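Side-chain contacts in conserved hypothetical protein (Streptococcus pneumoniae, PDB 2GK4), which is of unknown function but resembles the DNA/pantothenate metabolism flavoproteins and so probably takes part in coenzyme A biosynthesis: residues A[38-43]-A[61-66]; A[166-171]-A[201-206]. All blocks are in the same frame, centred on the assembly; numbering follows the deposited sequence. Where two conformers were deposited one is given.

Contact 1: residues A[38-43]-A[61-66]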
loop_
_atom_site.group_PDB
_atom_site.type_symbol
_atom_site.label_atom_id
_atom_site.label_comp_id
_atom_site.label_asym_id
_atom_site.label_seq_id
_atom_site.Cartn_x
_atom_site.Cartn_y
_atom_site.Cartn_z
ATOM N N THR A 38 -12.142 -18.542 15.055
ATOM C CA THR A 38 -12.567 -19.034 16.362
ATOM C C THR A 38 -14.062 -18.889 16.536
ATOM O O THR A 38 -14.740 -19.847 16.973
ATOM C CB THR A 38 -11.787 -18.361 17.504
ATOM O OG1 THR A 38 -10.395 -18.642 17.314
ATOM C CG2 THR A 38 -12.215 -18.909 18.867
ATOM N N LEU A 39 -14.595 -17.721 16.162
ATOM C CA LEU A 39 -16.043 -17.487 16.305
ATOM C C LEU A 39 -16.853 -18.379 15.364
ATOM O O LEU A 39 -17.868 -18.983 15.763
ATOM C CB LEU A 39 -16.364 -16.001 16.073
ATOM C CG LEU A 39 -15.693 -15.102 17.117
ATOM C CD1 LEU A 39 -15.717 -13.670 16.627
ATOM C CD2 LEU A 39 -16.365 -15.244 18.483
ATOM N N LEU A 40 -16.389 -18.494 14.130
ATOM C CA LEU A 40 -17.116 -19.308 13.140
ATOM C C LEU A 40 -17.189 -20.760 13.610
ATOM O O LEU A 40 -18.267 -21.419 13.545
ATOM C CB LEU A 40 -16.391 -19.240 11.786
ATOM C CG LEU A 40 -16.559 -17.875 11.084
ATOM C CD1 LEU A 40 -15.629 -17.762 9.866
ATOM C CD2 LEU A 40 -18.049 -17.580 10.752
ATOM N N SER A 41 -16.070 -21.270 14.109
ATOM C CA SER A 41 -15.994 -22.682 14.516
ATOM C C SER A 41 -16.777 -22.968 15.805
ATOM O O SER A 41 -17.098 -24.136 16.115
ATOM C CB SER A 41 -14.539 -23.111 14.632
ATOM O OG SER A 41 -13.913 -23.054 13.358
ATOM N N ALA A 42 -17.113 -21.910 16.539
ATOM C CA ALA A 42 -18.032 -22.020 17.668
ATOM C C ALA A 42 -19.500 -21.739 17.310
ATOM O O ALA A 42 -20.354 -21.737 18.194
ATOM C CB ALA A 42 -17.571 -21.106 18.828
ATOM N N GLY A 43 -19.790 -21.491 16.032
ATOM C CA GLY A 43 -21.160 -21.437 15.523
ATOM C C GLY A 43 -21.767 -20.041 15.368
ATOM O O GLY A 43 -22.968 -19.917 15.092
ATOM N N PRO A 61 -20.018 -20.815 5.498
ATOM C CA PRO A 61 -21.441 -20.521 5.329
ATOM C C PRO A 61 -21.935 -19.397 6.239
ATOM O O PRO A 61 -22.878 -18.694 5.869
ATOM C CB PRO A 61 -22.138 -21.837 5.716
ATOM C CG PRO A 61 -21.077 -22.756 6.199
ATOM C CD PRO A 61 -19.773 -22.254 5.685
ATOM N N ASN A 62 -21.304 -19.223 7.402
ATOM C CA ASN A 62 -21.772 -18.226 8.375
ATOM C C ASN A 62 -20.918 -16.960 8.364
ATOM O O ASN A 62 -21.068 -16.103 9.236
ATOM C CB ASN A 62 -21.838 -18.818 9.773
ATOM C CG ASN A 62 -22.981 -19.800 9.924
ATOM O OD1 ASN A 62 -24.006 -19.700 9.224
ATOM N ND2 ASN A 62 -22.804 -20.771 10.800
ATOM N N LEU A 63 -20.041 -16.866 7.372
ATOM C CA LEU A 63 -19.185 -15.694 7.200
ATOM C C LEU A 63 -19.581 -14.883 5.973
ATOM O O LEU A 63 -19.767 -15.436 4.860
ATOM C CB LEU A 63 -17.728 -16.132 7.091
ATOM C CG LEU A 63 -16.689 -15.037 6.843
ATOM C CD1 LEU A 63 -16.595 -14.122 8.071
ATOM C CD2 LEU A 63 -15.334 -15.700 6.481
ATOM N N SER A 64 -19.700 -13.567 6.176
ATOM C CA SER A 64 -19.828 -12.619 5.078
ATOM C C SER A 64 -18.620 -11.697 5.150
ATOM O O SER A 64 -18.234 -11.244 6.232
ATOM C CB SER A 64 -21.081 -11.753 5.222
ATOM O OG SER A 64 -22.227 -12.545 5.447
ATOM N N ILE A 65 -18.021 -11.426 4.003
ATOM C CA ILE A 65 -16.846 -10.552 3.967
ATOM C C ILE A 65 -17.164 -9.319 3.134
ATOM O O ILE A 65 -17.766 -9.426 2.056
ATOM C CB ILE A 65 -15.607 -11.305 3.421
ATOM C CG1 ILE A 65 -15.228 -12.486 4.334
ATOM C CG2 ILE A 65 -14.401 -10.350 3.201
ATOM C CD1 ILE A 65 -13.994 -13.270 3.844
ATOM N N ARG A 66 -16.777 -8.157 3.644
ATOM C CA ARG A 66 -16.857 -6.938 2.875
ATOM C C ARG A 66 -15.467 -6.310 2.850
ATOM O O ARG A 66 -14.868 -6.079 3.902
ATOM C CB ARG A 66 -17.870 -5.992 3.502
ATOM C CG ARG A 66 -17.823 -4.575 2.901
ATOM C CD ARG A 66 -18.605 -4.480 1.588
ATOM N NE ARG A 66 -19.951 -5.050 1.712
ATOM C CZ ARG A 66 -20.950 -4.851 0.850
ATOM N NH1 ARG A 66 -20.786 -4.081 -0.220
ATOM N NH2 ARG A 66 -22.124 -5.424 1.064
HETATM O O HOH W 1 -20.455 -20.398 12.401
#

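Contact 2: residues A[166-171]-A[201-206]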
loop_
_atom_site.group_PDB
_atom_site.type_symbol
_atom_site.label_atom_id
_atom_site.label_comp_id
_atom_site.label_asym_id
_atom_site.label_seq_id
_atom_site.Cartn_x
_atom_site.Cartn_y
_atom_site.Cartn_z
ATOM N N VAL A 166 6.442 0.334 25.693
ATOM C CA VAL A 166 5.879 1.037 26.839
ATOM C C VAL A 166 5.771 0.078 28.041
ATOM O O VAL A 166 5.811 -1.153 27.876
ATOM C CB VAL A 166 4.482 1.609 26.482
ATOM C CG1 VAL A 166 4.598 2.687 25.359
ATOM C CG2 VAL A 166 3.524 0.484 26.032
ATOM N N THR A 167 5.571 0.618 29.246
ATOM C CA THR A 167 5.319 -0.263 30.392
ATOM C C THR A 167 3.896 -0.794 30.277
ATOM O O THR A 167 3.029 -0.173 29.629
ATOM C CB THR A 167 5.430 0.457 31.738
ATOM O OG1 THR A 167 4.397 1.449 31.834
ATOM C CG2 THR A 167 6.800 1.090 31.885
ATOM N N GLU A 168 3.630 -1.925 30.920
ATOM C CA GLU A 168 2.252 -2.412 30.944
ATOM C C GLU A 168 1.305 -1.496 31.697
ATOM O O GLU A 168 0.165 -1.391 31.332
ATOM C CB GLU A 168 2.186 -3.865 31.444
ATOM C CG GLU A 168 2.956 -4.798 30.519
ATOM C CD GLU A 168 2.655 -6.277 30.762
ATOM O OE1 GLU A 168 2.273 -6.659 31.904
ATOM O OE2 GLU A 168 2.834 -7.051 29.797
ATOM N N ASP A 169 1.770 -0.797 32.737
ATOM C CA ASP A 169 0.898 0.134 33.433
ATOM C C ASP A 169 0.502 1.305 32.502
ATOM O O ASP A 169 -0.627 1.799 32.563
ATOM C CB ASP A 169 1.555 0.643 34.731
ATOM C CG ASP A 169 1.509 -0.393 35.864
ATOM O OD1 ASP A 169 0.655 -1.307 35.817
ATOM O OD2 ASP A 169 2.316 -0.287 36.818
ATOM N N HIS A 170 1.417 1.718 31.625
ATOM C CA HIS A 170 1.118 2.823 30.694
ATOM C C HIS A 170 0.103 2.336 29.672
ATOM O O HIS A 170 -0.856 3.048 29.339
ATOM C CB HIS A 170 2.387 3.335 30.003
ATOM C CG HIS A 170 2.135 4.400 28.971
ATOM N ND1 HIS A 170 1.677 5.657 29.297
ATOM C CD2 HIS A 170 2.288 4.394 27.623
ATOM C CE1 HIS A 170 1.563 6.381 28.197
ATOM N NE2 HIS A 170 1.914 5.635 27.168
ATOM N N LEU A 171 0.295 1.093 29.235
ATOM C CA LEU A 171 -0.581 0.450 28.272
ATOM C C LEU A 171 -2.001 0.426 28.847
ATOM O O LEU A 171 -2.960 0.766 28.159
ATOM C CB LEU A 171 -0.057 -0.962 27.994
ATOM C CG LEU A 171 -0.483 -1.804 26.809
ATOM C CD1 LEU A 171 -0.469 -0.982 25.501
ATOM C CD2 LEU A 171 0.425 -3.066 26.680
ATOM N N ARG A 201 1.735 -11.166 23.733
ATOM C CA ARG A 201 1.256 -10.711 25.060
ATOM C C ARG A 201 0.160 -9.681 24.844
ATOM O O ARG A 201 0.334 -8.746 24.056
ATOM C CB ARG A 201 2.427 -10.057 25.818
ATOM C CG ARG A 201 2.058 -9.363 27.118
ATOM C CD ARG A 201 2.129 -10.347 28.247
ATOM N NE ARG A 201 1.963 -9.655 29.521
ATOM C CZ ARG A 201 1.676 -10.281 30.660
ATOM N NH1 ARG A 201 1.527 -11.603 30.650
ATOM N NH2 ARG A 201 1.497 -9.571 31.784
ATOM N N ALA A 202 -0.943 -9.809 25.578
ATOM C CA ALA A 202 -2.015 -8.818 25.547
ATOM C C ALA A 202 -2.716 -8.725 26.884
ATOM O O ALA A 202 -2.712 -9.672 27.689
ATOM C CB ALA A 202 -3.039 -9.146 24.446
ATOM N N ILE A 203 -3.292 -7.563 27.123
ATOM C CA ILE A 203 -4.001 -7.303 28.369
ATOM C C ILE A 203 -5.410 -6.921 28.002
ATOM O O ILE A 203 -5.630 -5.939 27.284
ATOM C CB ILE A 203 -3.326 -6.180 29.170
ATOM C CG1 ILE A 203 -1.793 -6.419 29.261
ATOM C CG2 ILE A 203 -4.017 -5.970 30.541
ATOM C CD1 ILE A 203 -1.010 -5.220 29.724
ATOM N N PHE A 204 -6.369 -7.685 28.526
ATOM C CA PHE A 204 -7.792 -7.399 28.339
ATOM C C PHE A 204 -8.153 -6.369 29.403
ATOM O O PHE A 204 -8.204 -6.692 30.600
ATOM C CB PHE A 204 -8.612 -8.700 28.498
ATOM C CG PHE A 204 -8.637 -9.561 27.266
ATOM C CD1 PHE A 204 -7.453 -9.911 26.594
ATOM C CD2 PHE A 204 -9.855 -10.066 26.797
ATOM C CE1 PHE A 204 -7.490 -10.726 25.451
ATOM C CE2 PHE A 204 -9.910 -10.893 25.674
ATOM C CZ PHE A 204 -8.735 -11.235 25.004
ATOM N N VAL A 205 -8.284 -5.123 28.961
ATOM C CA VAL A 205 -8.546 -4.003 29.819
ATOM C C VAL A 205 -10.050 -3.686 29.884
ATOM O O VAL A 205 -10.728 -3.301 28.876
ATOM C CB VAL A 205 -7.715 -2.740 29.387
ATOM C CG1 VAL A 205 -7.939 -1.585 30.357
ATOM C CG2 VAL A 205 -6.220 -3.067 29.351
ATOM N N GLU A 206 -10.569 -3.816 31.095
ATOM C CA GLU A 206 -11.893 -3.326 31.396
ATOM C C GLU A 206 -11.823 -2.191 32.417
ATOM O O GLU A 206 -10.766 -1.846 32.923
ATOM C CB GLU A 206 -12.763 -4.479 31.895
ATOM C CG GLU A 206 -12.972 -5.566 30.852
ATOM C CD GLU A 206 -13.569 -6.828 31.440
ATOM O OE1 GLU A 206 -13.074 -7.321 32.465
ATOM O OE2 GLU A 206 -14.531 -7.366 30.876
#

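Contact 1: residues A[38-43]-A[61-66]
Leu40 packs on Asn62 and Leu63 in a small, mostly apolar helix-to-strand contact at the edge of a Rossmann-like alpha-beta-alpha sandwich. Helix 30-41 ends here, and strand 63-67, the outermost strand on this side of the main sheet, begins here. Leu40 does most of the touching. Its first torsion, chi1 -73°, places CG beside the backbone N, from where both methyl groups reach residues 62-63. CD1 packs on Leu63, 3.8 Å from Leu63 CB and 4.0 Å from Leu63 CD2. CD2 lies mainly over the backbone just before the strand, 3.7 Å from Asn62 O and 4.1 Å from Asn62 CB, and also touches Leu63 CB. The two leucine side chains cross at about a right angle, and Leu63 meets its partner with CB and, more loosely, CD2. Leu40 is buried. Val46 of strand 45-50 and His60 also pack against it, and backbone bonds from Asn62 and Ser64 to Val46 hold the start of strand 63-67 beside strand 45-50. The helix closes in a Schellman motif. Gly43 has positive phi (99°), and its N donates to Leu40 O at 2.9 Å. The same carbonyl has a second partner, because a water donates to it. Asn62 reaches across with its CB directed toward the helix end, and its amide supplies the other half of the bridge. The water therefore joins the helix terminus to the loop before the strand: it lies 2.7 Å from Leu40 O and accepts from Asn62 ND2 at 2.9 Å.

Contact 2: residues A[166-171]-A[201-206]
Glu168, in the first turn of helix 168-182, and Arg201, next to Ala202 of strand 202-205, form a two-pronged salt bridge. The grip is side-on. Arg201 NE donates to Glu168 OE2 at 2.8 Å, and Arg201 NH2 donates to Glu168 OE1 at 3.0 Å. The bonds are fairly straight, 159° and 164°, and each oxygen uses its syn lone pair. The two bonds, one to each oxygen, hold carboxylate and guanidinium nearly coplanar, 5° apart, and so restrict rotation of both groups. Arg201, bent at chi2, turns its NE edge to the acid, and Glu168, extended beyond CG, carries its carboxylate to meet it. The remaining nitrogen, Arg201 NH1, is hydrogen-bonded to Gln214. Thr167 is the N-cap of the helix: His170 N donates to Thr167 OG1 at 3.0 Å. Next to the salt bridge the contact turns apolar. Ile203 CD1 sits against the aliphatic part of the acid, 3.9 Å from Glu168 CB, and on another side meets Leu171 CD2 at 4.0 Å. Leu171 and Ile203 are both buried. Leu171 also touches Ala189 of strand 186-191, whose backbone bonds to Ile203. Further along strand 202-205, Val205 packs on Ala175 and Arg176 of the same helix. Ala202 and Phe204 instead meet helix 216-228. The strand thus lies in the central sheet of the alpha-beta-alpha sandwich, between strands 186-191 and 210-213, with the two helices on opposite faces.

How the contacts relate
From the N terminus, contact 1 comes first. It closes the loop from the end of helix 30-41 through strand 45-50 to strand 63-67. The chain then runs through strands 87-90 and 156-163 before contact 2 opens at helix 168-182. That contact closes a longer loop, through strand 186-191, onto strand 202-205. The two are in series and neither nest nor cross. The centres of contact 1 and contact 2 are about 28 Å apart. The nearest atoms of contact 1 and contact 2 are about 10 Å apart. Both reach the same mixed sheet: contact 1 at its outermost strand 63-67, contact 2 at the antiparallel strand next to the other outermost strand, 210-213. Helix 216-228 packs against both 38-43 and 201-206.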